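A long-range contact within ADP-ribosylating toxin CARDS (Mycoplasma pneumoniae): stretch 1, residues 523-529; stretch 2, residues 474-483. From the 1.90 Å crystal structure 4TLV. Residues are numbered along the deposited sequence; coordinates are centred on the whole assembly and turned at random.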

# COMPACT_ATOMS: atom_id res chain seq x y z
N ASN A 523 -25.99 1.07 0.06
CA ASN A 523 -26.13 2.43 -0.45
C ASN A 523 -24.95 3.33 -0.12
O ASN A 523 -24.84 4.43 -0.64
CB ASN A 523 -27.42 3.07 0.04
CG ASN A 523 -28.64 2.42 -0.54
OD1 ASN A 523 -28.80 2.37 -1.75
ND2 ASN A 523 -29.51 1.90 0.33
N PHE A 524 -24.04 2.85 0.73
CA PHE A 524 -22.81 3.59 1.00
C PHE A 524 -21.61 2.92 0.33
O PHE A 524 -20.48 3.38 0.49
CB PHE A 524 -22.53 3.66 2.51
CG PHE A 524 -23.40 4.65 3.27
CD1 PHE A 524 -23.05 5.99 3.32
CD2 PHE A 524 -24.52 4.22 3.96
CE1 PHE A 524 -23.83 6.89 4.03
CE2 PHE A 524 -25.31 5.12 4.67
CZ PHE A 524 -24.96 6.45 4.71
N LYS A 525 -21.86 1.82 -0.39
CA LYS A 525 -20.79 1.07 -1.06
C LYS A 525 -20.68 1.34 -2.56
O LYS A 525 -21.68 1.29 -3.28
CB LYS A 525 -20.95 -0.44 -0.80
CG LYS A 525 -20.95 -0.78 0.69
CD LYS A 525 -20.79 -2.26 0.91
CE LYS A 525 -20.60 -2.55 2.40
NZ LYS A 525 -20.56 -4.01 2.62
N TRP A 526 -19.45 1.59 -3.03
CA TRP A 526 -19.20 1.95 -4.42
C TRP A 526 -18.04 1.15 -5.00
O TRP A 526 -17.17 0.67 -4.26
CB TRP A 526 -18.88 3.45 -4.52
CG TRP A 526 -19.95 4.29 -3.94
CD1 TRP A 526 -20.09 4.64 -2.63
CD2 TRP A 526 -21.04 4.88 -4.65
NE1 TRP A 526 -21.22 5.42 -2.47
CE2 TRP A 526 -21.82 5.59 -3.70
CE3 TRP A 526 -21.44 4.89 -5.99
CZ2 TRP A 526 -22.97 6.30 -4.05
CZ3 TRP A 526 -22.59 5.61 -6.34
CH2 TRP A 526 -23.34 6.29 -5.37
N TYR A 527 -18.01 1.01 -6.32
CA TYR A 527 -16.88 0.37 -6.98
C TYR A 527 -16.57 1.07 -8.30
O TYR A 527 -17.41 1.79 -8.85
CB TYR A 527 -17.13 -1.12 -7.20
CG TYR A 527 -18.26 -1.42 -8.15
CD1 TYR A 527 -19.59 -1.39 -7.71
CD2 TYR A 527 -18.02 -1.71 -9.49
CE1 TYR A 527 -20.64 -1.67 -8.60
CE2 TYR A 527 -19.06 -1.98 -10.37
CZ TYR A 527 -20.36 -1.96 -9.92
OH TYR A 527 -21.39 -2.23 -10.80
N PHE A 528 -15.34 0.88 -8.78
CA PHE A 528 -14.87 1.55 -9.99
C PHE A 528 -14.91 0.60 -11.18
O PHE A 528 -14.71 -0.61 -11.01
CB PHE A 528 -13.43 2.06 -9.78
CG PHE A 528 -13.30 3.04 -8.63
CD1 PHE A 528 -13.22 2.58 -7.32
CD2 PHE A 528 -13.27 4.40 -8.87
CE1 PHE A 528 -13.11 3.47 -6.26
CE2 PHE A 528 -13.17 5.31 -7.82
CZ PHE A 528 -13.09 4.85 -6.51
N SER A 529 -15.18 1.16 -12.36
CA SER A 529 -15.30 0.38 -13.60
C SER A 529 -14.51 1.01 -14.72
O SER A 529 -14.61 2.22 -14.94
CB SER A 529 -16.76 0.30 -14.08
OG SER A 529 -17.60 -0.24 -13.08
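Stretch 2 474-483: FYDLKTSKIF

What backbone shapes meet here, and how do they run? Stretch 1 leaves a 3-10 segment at Asn 523 and Phe 524, passes through Lys 525, and continues as an extended strand from Trp 526 to Ser 529. Stretch 2 is a hairpin: one strand arrives through Phe 474 to Asp 476, the chain turns through Leu 477, Lys 478 and Thr 479, and a second strand returns through Ile 482 and Phe 483. Phe 474 and Phe 483 pair in both directions, N of Phe 474 to O of Phe 483 at 2.8 Å and N of Phe 483 to O of Phe 474 at 2.9 Å. Ser 480 has positive phi and psi (65/23), a left-handed conformation at the end of the turn. The strand of Trp 526 to Ser 529 crosses the strand of Phe 474 to Asp 476 at -112°, with the axes 9.3 Å apart at their closest approach, so these two strands lie steeply across one another and too far apart to pair directly.

Where do the two backbones meet? The nearest CA atoms are those of Lys 525 and Lys 481, 4.8 Å apart. The firm bond lies beside this point: N of Trp 526 donates to O of Ser 480 at 2.9 Å, with a nearly straight angle of 165°. The same carbonyl O of Ser 480 receives a CA-H...O contact from CA of Lys 525 at 3.4 Å, and CA of Lys 481 makes a matching one to O of Phe 524 at 3.3 Å. A water extends the junction, accepting from N of Ile 482 at 2.9 Å and lying 2.6 Å from O of Phe 524.

How does Tyr 475 reach across from the first strand of the hairpin? Its CA-to-CB bond points toward stretch 1, and its t rotamer (chi1 -176°) carries the phenol to the backbone of Trp 526, where OH of Tyr 475 donates to O of Trp 526 at 2.6 Å. Trp 526 thus uses both its backbone N and its backbone O to hold the hairpin, binding Ser 480 with one and Tyr 475 with the other. Phe 528 sets its edge against the face of the Tyr 475 ring, with centroids 5.1 Å apart and planes at 73°; CE1 of Phe 528 lies 3.7 Å from CD1 of Tyr 475.

Which other side chains fill the contact? The CA-to-CB bond of Ile 482 points toward stretch 1, and its CD1 lies 3.6 Å from CB of Trp 526, an apolar contact beside the backbone junction. Lys 525 is nearly extended beyond its m chi1, and its CE passes 3.4 Å from O of Thr 479, so the aliphatic part of the chain lies along the turn. Lys 481 instead leads its end away from stretch 1: its NZ donates a hydrogen bond to OG1 of Thr 479 at 2.8 Å, while its CD still touches CB of Phe 524 at 3.8 Å.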

# COMPACT_ATOMS: atom_id res chain seq x y z
N PHE A 474 -11.40 9.90 -0.17
CA PHE A 474 -10.80 8.59 0.04
C PHE A 474 -11.77 7.46 -0.22
O PHE A 474 -12.99 7.64 -0.19
CB PHE A 474 -10.36 8.46 1.50
CG PHE A 474 -9.32 9.45 1.91
CD1 PHE A 474 -9.69 10.71 2.38
CD2 PHE A 474 -7.97 9.14 1.84
CE1 PHE A 474 -8.74 11.63 2.78
CE2 PHE A 474 -7.01 10.06 2.24
CZ PHE A 474 -7.41 11.31 2.72
N TYR A 475 -11.20 6.29 -0.48
CA TYR A 475 -11.99 5.08 -0.61
C TYR A 475 -11.50 4.10 0.44
O TYR A 475 -10.30 3.82 0.51
CB TYR A 475 -11.77 4.52 -2.01
CG TYR A 475 -12.58 3.29 -2.39
CD1 TYR A 475 -13.93 3.38 -2.70
CD2 TYR A 475 -11.97 2.06 -2.52
CE1 TYR A 475 -14.66 2.26 -3.09
CE2 TYR A 475 -12.68 0.94 -2.92
CZ TYR A 475 -14.03 1.04 -3.20
OH TYR A 475 -14.72 -0.09 -3.61
N ASP A 476 -12.40 3.61 1.29
CA ASP A 476 -12.03 2.66 2.33
C ASP A 476 -12.08 1.25 1.77
O ASP A 476 -13.15 0.73 1.51
CB ASP A 476 -12.96 2.74 3.53
CG ASP A 476 -12.69 1.65 4.54
OD1 ASP A 476 -11.52 1.19 4.63
OD2 ASP A 476 -13.64 1.21 5.21
N LEU A 477 -10.91 0.63 1.59
CA LEU A 477 -10.86 -0.71 1.00
C LEU A 477 -11.53 -1.78 1.87
O LEU A 477 -11.90 -2.83 1.36
CB LEU A 477 -9.41 -1.11 0.72
CG LEU A 477 -8.74 -0.32 -0.40
CD1 LEU A 477 -7.22 -0.56 -0.36
CD2 LEU A 477 -9.33 -0.68 -1.79
N LYS A 478 -11.65 -1.54 3.17
CA LYS A 478 -12.30 -2.54 4.02
C LYS A 478 -13.79 -2.68 3.71
O LYS A 478 -14.34 -3.77 3.74
CB LYS A 478 -12.14 -2.23 5.52
CG LYS A 478 -10.76 -2.47 6.08
CD LYS A 478 -10.70 -2.09 7.58
CE LYS A 478 -11.18 -3.22 8.47
NZ LYS A 478 -11.00 -2.90 9.92
N THR A 479 -14.44 -1.56 3.44
CA THR A 479 -15.90 -1.51 3.37
C THR A 479 -16.46 -0.99 2.05
O THR A 479 -17.66 -1.00 1.86
CB THR A 479 -16.48 -0.60 4.48
OG1 THR A 479 -16.02 0.74 4.28
CG2 THR A 479 -16.07 -1.09 5.88
N SER A 480 -15.58 -0.54 1.15
CA SER A 480 -15.97 0.05 -0.14
C SER A 480 -16.74 1.37 -0.03
O SER A 480 -17.46 1.74 -0.95
CB SER A 480 -16.78 -0.94 -1.00
OG SER A 480 -16.05 -2.13 -1.27
N LYS A 481 -16.59 2.09 1.08
CA LYS A 481 -17.23 3.40 1.21
C LYS A 481 -16.32 4.50 0.66
O LYS A 481 -15.09 4.34 0.57
CB LYS A 481 -17.63 3.67 2.67
CG LYS A 481 -18.63 2.66 3.24
CD LYS A 481 -19.30 3.18 4.52
CE LYS A 481 -18.29 3.29 5.65
NZ LYS A 481 -17.83 1.92 6.03
N ILE A 482 -16.93 5.60 0.24
CA ILE A 482 -16.18 6.76 -0.23
C ILE A 482 -16.43 7.90 0.75
O ILE A 482 -17.58 8.16 1.12
CB ILE A 482 -16.63 7.19 -1.64
CG1 ILE A 482 -16.10 6.17 -2.66
CG2 ILE A 482 -16.11 8.58 -2.00
CD1 ILE A 482 -16.70 6.30 -4.05
N PHE A 483 -15.36 8.57 1.18
CA PHE A 483 -15.52 9.63 2.18
C PHE A 483 -14.70 10.89 1.90
O PHE A 483 -13.67 10.84 1.21
CB PHE A 483 -15.34 9.10 3.62
CG PHE A 483 -13.95 8.57 3.93
CD1 PHE A 483 -13.64 7.23 3.76
CD2 PHE A 483 -12.97 9.41 4.45
CE1 PHE A 483 -12.36 6.73 4.08
CE2 PHE A 483 -11.70 8.93 4.78
CZ PHE A 483 -11.40 7.58 4.60
O HOH W 1 -19.73 5.76 1.10